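Local coordinates for oligopeptide ABC transporter, periplasmic oligopeptide-binding protein, putative (Thermotoga maritima MSB8, PDB 5IPW) that probably binds oligopeptides in the periplasm and delivers them to an ABC transporter for uptake, at residues A[148-160]-A[169-181]. Sequence-based numbering, arbitrary orientation.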
loop_
_atom_site.group_PDB
_atom_site.type_symbol
_atom_site.label_atom_id
_atom_site.label_comp_id
_atom_site.label_asym_id
_atom_site.label_seq_id
_atom_site.Cartn_x
_atom_site.Cartn_y
_atom_site.Cartn_z
ATOM N N SER A 148 15.304 2.080 -16.240
ATOM C CA SER A 148 14.039 1.352 -16.211
ATOM C C SER A 148 12.887 2.306 -15.905
ATOM O O SER A 148 12.820 2.889 -14.825
ATOM C CB SER A 148 14.089 0.228 -15.173
ATOM O OG SER A 148 12.984 -0.647 -15.328
ATOM N N LYS A 149 11.980 2.448 -16.864
ATOM C CA LYS A 149 10.868 3.390 -16.757
ATOM C C LYS A 149 9.727 2.854 -15.887
ATOM O O LYS A 149 9.584 1.643 -15.725
ATOM C CB LYS A 149 10.338 3.735 -18.156
ATOM C CG LYS A 149 10.892 5.025 -18.745
ATOM C CD LYS A 149 12.408 5.137 -18.709
ATOM C CE LYS A 149 12.849 6.365 -19.493
ATOM N NZ LYS A 149 14.315 6.588 -19.433
ATOM N N PRO A 150 8.912 3.762 -15.315
ATOM C CA PRO A 150 7.741 3.331 -14.561
ATOM C C PRO A 150 6.537 3.032 -15.452
ATOM O O PRO A 150 6.442 3.529 -16.573
ATOM C CB PRO A 150 7.449 4.530 -13.656
ATOM C CG PRO A 150 7.934 5.700 -14.432
ATOM C CD PRO A 150 9.126 5.219 -15.210
ATOM N N ASP A 151 5.642 2.203 -14.926
ATOM C CA ASP A 151 4.375 1.845 -15.574
ATOM C C ASP A 151 3.711 3.007 -16.332
ATOM O O ASP A 151 3.488 2.921 -17.546
ATOM C CB ASP A 151 3.395 1.238 -14.536
ATOM C CG ASP A 151 3.556 1.832 -13.111
ATOM O OD1 ASP A 151 4.036 2.976 -12.958
ATOM O OD2 ASP A 151 3.198 1.144 -12.132
ATOM N N TRP A 152 3.417 4.088 -15.614
ATOM C CA TRP A 152 2.719 5.247 -16.183
ATOM C C TRP A 152 3.505 5.961 -17.282
ATOM O O TRP A 152 2.903 6.525 -18.191
ATOM C CB TRP A 152 2.331 6.256 -15.085
ATOM C CG TRP A 152 3.501 6.846 -14.351
ATOM C CD1 TRP A 152 4.086 6.358 -13.223
ATOM C CD2 TRP A 152 4.228 8.023 -14.702
ATOM N NE1 TRP A 152 5.130 7.157 -12.849
ATOM C CE2 TRP A 152 5.243 8.187 -13.743
ATOM C CE3 TRP A 152 4.123 8.951 -15.738
ATOM C CZ2 TRP A 152 6.145 9.242 -13.785
ATOM C CZ3 TRP A 152 5.021 10.003 -15.778
ATOM C CH2 TRP A 152 6.018 10.138 -14.809
ATOM N N TYR A 153 4.833 5.955 -17.205
ATOM C CA TYR A 153 5.645 6.601 -18.244
ATOM C C TYR A 153 5.723 5.772 -19.530
ATOM O O TYR A 153 5.887 6.334 -20.611
ATOM C CB TYR A 153 7.057 6.907 -17.742
ATOM C CG TYR A 153 7.876 7.771 -18.691
ATOM C CD1 TYR A 153 7.830 9.165 -18.622
ATOM C CD2 TYR A 153 8.696 7.196 -19.657
ATOM C CE1 TYR A 153 8.580 9.956 -19.486
ATOM C CE2 TYR A 153 9.453 7.975 -20.524
ATOM C CZ TYR A 153 9.392 9.353 -20.436
ATOM O OH TYR A 153 10.143 10.127 -21.293
ATOM N N ASN A 154 5.617 4.447 -19.410
ATOM C CA ASN A 154 5.651 3.557 -20.579
ATOM C C ASN A 154 4.380 3.651 -21.410
ATOM O O ASN A 154 4.412 3.444 -22.624
ATOM C CB ASN A 154 5.936 2.112 -20.165
ATOM C CG ASN A 154 7.405 1.881 -19.846
ATOM O OD1 ASN A 154 8.285 2.496 -20.452
ATOM N ND2 ASN A 154 7.677 0.992 -18.894
ATOM N N ILE A 155 3.263 3.968 -20.765
ATOM C CA ILE A 155 2.127 4.504 -21.496
ATOM C C ILE A 155 2.635 5.864 -21.960
ATOM O O ILE A 155 3.226 6.597 -21.169
ATOM C CB ILE A 155 0.878 4.673 -20.611
ATOM C CG1 ILE A 155 0.479 3.321 -20.006
ATOM C CG2 ILE A 155 -0.267 5.275 -21.421
ATOM C CD1 ILE A 155 -0.845 3.323 -19.275
ATOM N N GLY A 156 2.440 6.201 -23.228
ATOM C CA GLY A 156 2.935 7.481 -23.739
ATOM C C GLY A 156 2.362 8.651 -22.957
ATOM O O GLY A 156 1.154 8.702 -22.712
ATOM N N VAL A 157 3.222 9.583 -22.553
ATOM C CA VAL A 157 2.775 10.753 -21.792
ATOM C C VAL A 157 3.500 12.033 -22.207
ATOM O O VAL A 157 4.718 12.042 -22.390
ATOM C CB VAL A 157 2.926 10.536 -20.264
ATOM C CG1 VAL A 157 4.390 10.444 -19.851
ATOM C CG2 VAL A 157 2.209 11.637 -19.491
ATOM N N LYS A 158 2.728 13.110 -22.349
ATOM C CA LYS A 158 3.272 14.439 -22.605
ATOM C C LYS A 158 2.903 15.337 -21.423
ATOM O O LYS A 158 1.735 15.413 -21.034
ATOM C CB LYS A 158 2.711 15.015 -23.915
ATOM C CG LYS A 158 3.771 15.536 -24.880
ATOM C CD LYS A 158 4.578 16.697 -24.310
ATOM C CE LYS A 158 5.866 16.925 -25.093
ATOM N NZ LYS A 158 6.923 17.560 -24.254
ATOM N N VAL A 159 3.904 16.004 -20.856
ATOM C CA VAL A 159 3.713 16.836 -19.674
ATOM C C VAL A 159 4.223 18.251 -19.920
ATOM O O VAL A 159 5.355 18.444 -20.362
ATOM C CB VAL A 159 4.421 16.218 -18.446
ATOM C CG1 VAL A 159 4.301 17.121 -17.225
ATOM C CG2 VAL A 159 3.822 14.854 -18.133
ATOM N N GLU A 160 3.385 19.237 -19.614
ATOM C CA GLU A 160 3.729 20.630 -19.866
ATOM C C GLU A 160 3.139 21.573 -18.820
ATOM O O GLU A 160 2.078 21.321 -18.253
ATOM C CB GLU A 160 3.275 21.044 -21.275
ATOM C CG GLU A 160 1.923 20.476 -21.705
ATOM C CD GLU A 160 1.407 21.038 -23.024
ATOM O OE1 GLU A 160 0.333 20.582 -23.478
ATOM O OE2 GLU A 160 2.061 21.930 -23.609
ATOM N N PHE A 169 -0.896 16.589 -17.733
ATOM C CA PHE A 169 -0.427 15.269 -18.137
ATOM C C PHE A 169 -1.354 14.781 -19.237
ATOM O O PHE A 169 -2.531 14.545 -18.978
ATOM C CB PHE A 169 -0.494 14.285 -16.964
ATOM C CG PHE A 169 0.471 14.587 -15.848
ATOM C CD1 PHE A 169 0.172 15.548 -14.893
ATOM C CD2 PHE A 169 1.666 13.889 -15.734
ATOM C CE1 PHE A 169 1.052 15.820 -13.862
ATOM C CE2 PHE A 169 2.551 14.159 -14.703
ATOM C CZ PHE A 169 2.244 15.126 -13.766
ATOM N N GLU A 170 -0.838 14.657 -20.459
ATOM C CA GLU A 170 -1.613 14.114 -21.577
ATOM C C GLU A 170 -1.068 12.748 -21.950
ATOM O O GLU A 170 0.078 12.625 -22.385
ATOM C CB GLU A 170 -1.565 15.040 -22.796
ATOM C CG GLU A 170 -2.325 14.508 -24.010
ATOM C CD GLU A 170 -2.639 15.581 -25.041
ATOM O OE1 GLU A 170 -3.718 15.503 -25.672
ATOM O OE2 GLU A 170 -1.815 16.507 -25.216
ATOM N N PHE A 171 -1.895 11.724 -21.775
ATOM C CA PHE A 171 -1.523 10.364 -22.144
ATOM C C PHE A 171 -2.003 10.037 -23.561
ATOM O O PHE A 171 -2.949 10.645 -24.059
ATOM C CB PHE A 171 -2.122 9.367 -21.151
ATOM C CG PHE A 171 -1.490 9.409 -19.792
ATOM C CD1 PHE A 171 -0.329 8.701 -19.540
ATOM C CD2 PHE A 171 -2.058 10.149 -18.763
ATOM C CE1 PHE A 171 0.261 8.731 -18.288
ATOM C CE2 PHE A 171 -1.475 10.181 -17.508
ATOM C CZ PHE A 171 -0.312 9.472 -17.270
ATOM N N SER A 172 -1.341 9.084 -24.210
ATOM C CA SER A 172 -1.850 8.530 -25.461
ATOM C C SER A 172 -2.935 7.533 -25.093
ATOM O O SER A 172 -2.627 6.526 -24.472
ATOM C CB SER A 172 -0.740 7.823 -26.240
ATOM O OG SER A 172 -0.007 6.938 -25.411
ATOM N N LYS A 173 -4.184 7.821 -25.470
ATOM C CA LYS A 173 -5.363 7.020 -25.079
ATOM C C LYS A 173 -5.835 7.347 -23.654
ATOM O O LYS A 173 -5.161 8.086 -22.928
ATOM C CB LYS A 173 -5.084 5.515 -25.191
ATOM C CG LYS A 173 -4.483 4.888 -23.935
ATOM C CD LYS A 173 -3.550 3.741 -24.265
ATOM C CE LYS A 173 -3.547 2.736 -23.134
ATOM N NZ LYS A 173 -2.415 1.785 -23.261
ATOM N N PRO A 174 -6.993 6.791 -23.244
ATOM C CA PRO A 174 -7.397 6.981 -21.860
ATOM C C PRO A 174 -6.596 6.137 -20.878
ATOM O O PRO A 174 -6.000 5.127 -21.257
ATOM C CB PRO A 174 -8.869 6.558 -21.873
ATOM C CG PRO A 174 -9.303 6.840 -23.271
ATOM C CD PRO A 174 -8.131 6.314 -24.049
ATOM N N TYR A 175 -6.600 6.569 -19.620
ATOM C CA TYR A 175 -5.806 5.939 -18.573
ATOM C C TYR A 175 -6.315 6.355 -17.193
ATOM O O TYR A 175 -5.709 7.182 -16.510
ATOM C CB TYR A 175 -4.334 6.310 -18.754
ATOM C CG TYR A 175 -3.381 5.628 -17.803
ATOM C CD1 TYR A 175 -3.541 4.288 -17.452
ATOM C CD2 TYR A 175 -2.295 6.319 -17.273
ATOM C CE1 TYR A 175 -2.654 3.664 -16.589
ATOM C CE2 TYR A 175 -1.405 5.704 -16.409
ATOM C CZ TYR A 175 -1.587 4.380 -16.068
ATOM O OH TYR A 175 -0.699 3.775 -15.215
ATOM N N GLY A 176 -7.443 5.772 -16.799
ATOM C CA GLY A 176 -8.095 6.096 -15.529
ATOM C C GLY A 176 -7.290 5.718 -14.303
ATOM O O GLY A 176 -7.431 6.336 -13.254
ATOM N N LEU A 177 -6.435 4.708 -14.438
ATOM C CA LEU A 177 -5.614 4.228 -13.330
ATOM C C LEU A 177 -4.636 5.264 -12.800
ATOM O O LEU A 177 -4.150 5.134 -11.682
ATOM C CB LEU A 177 -4.824 2.984 -13.750
ATOM C CG LEU A 177 -5.621 1.711 -14.050
ATOM C CD1 LEU A 177 -4.672 0.571 -14.411
ATOM C CD2 LEU A 177 -6.523 1.325 -12.878
ATOM N N PHE A 178 -4.335 6.280 -13.602
ATOM C CA PHE A 178 -3.351 7.284 -13.220
ATOM C C PHE A 178 -3.679 7.961 -11.897
ATOM O O PHE A 178 -2.777 8.268 -11.123
ATOM C CB PHE A 178 -3.218 8.344 -14.308
ATOM C CG PHE A 178 -2.241 9.432 -13.966
ATOM C CD1 PHE A 178 -0.895 9.141 -13.811
ATOM C CD2 PHE A 178 -2.671 10.744 -13.787
ATOM C CE1 PHE A 178 0.010 10.136 -13.492
ATOM C CE2 PHE A 178 -1.772 11.743 -13.471
ATOM C CZ PHE A 178 -0.428 11.439 -13.325
ATOM N N LEU A 179 -4.960 8.197 -11.637
ATOM C CA LEU A 179 -5.367 8.815 -10.379
ATOM C C LEU A 179 -4.878 8.036 -9.165
ATOM O O LEU A 179 -4.599 8.629 -8.131
ATOM C CB LEU A 179 -6.886 8.967 -10.302
ATOM C CG LEU A 179 -7.512 10.068 -11.156
ATOM C CD1 LEU A 179 -9.015 10.068 -10.929
ATOM C CD2 LEU A 179 -6.933 11.444 -10.856
ATOM N N LEU A 180 -4.781 6.717 -9.292
ATOM C CA LEU A 180 -4.282 5.871 -8.206
ATOM C C LEU A 180 -2.758 5.873 -8.088
ATOM O O LEU A 180 -2.213 5.381 -7.105
ATOM C CB LEU A 180 -4.787 4.437 -8.369
ATOM C CG LEU A 180 -6.217 4.185 -7.888
ATOM C CD1 LEU A 180 -7.233 5.170 -8.455
ATOM C CD2 LEU A 180 -6.593 2.760 -8.246
ATOM N N LYS A 181 -2.078 6.416 -9.088
ATOM C CA LYS A 181 -0.627 6.518 -9.070
ATOM C C LYS A 181 -0.183 7.742 -8.289
ATOM O O LYS A 181 0.842 7.712 -7.611
ATOM C CB LYS A 181 -0.088 6.617 -10.495
ATOM C CG LYS A 181 -0.454 5.442 -11.385
ATOM C CD LYS A 181 0.620 4.369 -11.370
ATOM C CE LYS A 181 0.126 3.082 -12.006
ATOM N NZ LYS A 181 -0.841 2.374 -11.123
#
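Lys-158 and Glu-170 face each other as a hydrogen-bonded pair in an antiparallel beta hairpin, made by strands 157-163 and 166-171. The hairpin closes one side of a five-stranded antiparallel sheet, with 157-163 as the outermost strand. Two backbone bonds join the pair: Lys-158 N to Glu-170 O at 2.7 Å, and Glu-170 N to Lys-158 O, nearly straight at 175°. Past the strand end, Ser-172 N bonds to Gly-156 O at 2.9 Å. Ser-172 OG adds a weak bond to the same oxygen.

The apolar contacts lie on the sheet face that carries Val-157, Val-159, Phe-169 and Phe-171. Helix 129-140 packs on this face through Val-159 and Phe-169. Val-157 and Phe-171 run side by side. With chi1 at 67°, Val-157 turns CG2 away from its backbone N and over one face of the Phe-171 ring, 3.9 Å from the centroid. Tyr-175 CD2 lies over the centre of the opposite face, so the phenyl ring is held between them. Val-159 CG2 touches Phe-169 CD2.

Just before strand 157-163, Ile-155 touches two rings. Its CG2 branch meets Phe-171 CD1 at 3.9 Å, while Ile-155 CD1 lies over the centre of the Tyr-175 ring in a CH-pi contact. Replacing Tyr-175 by an alanine would probably leave Ile-155 CD1 without its ring and uncover one face of Phe-171. Near the helix 151-154, Asp-151 and Lys-181 approach from opposite directions, but their charged atoms stay beyond salt-bridge range. At the edge of the Phe-171 ring, Trp-152 O lies in plane, 3.4 Å from Phe-171 CE1.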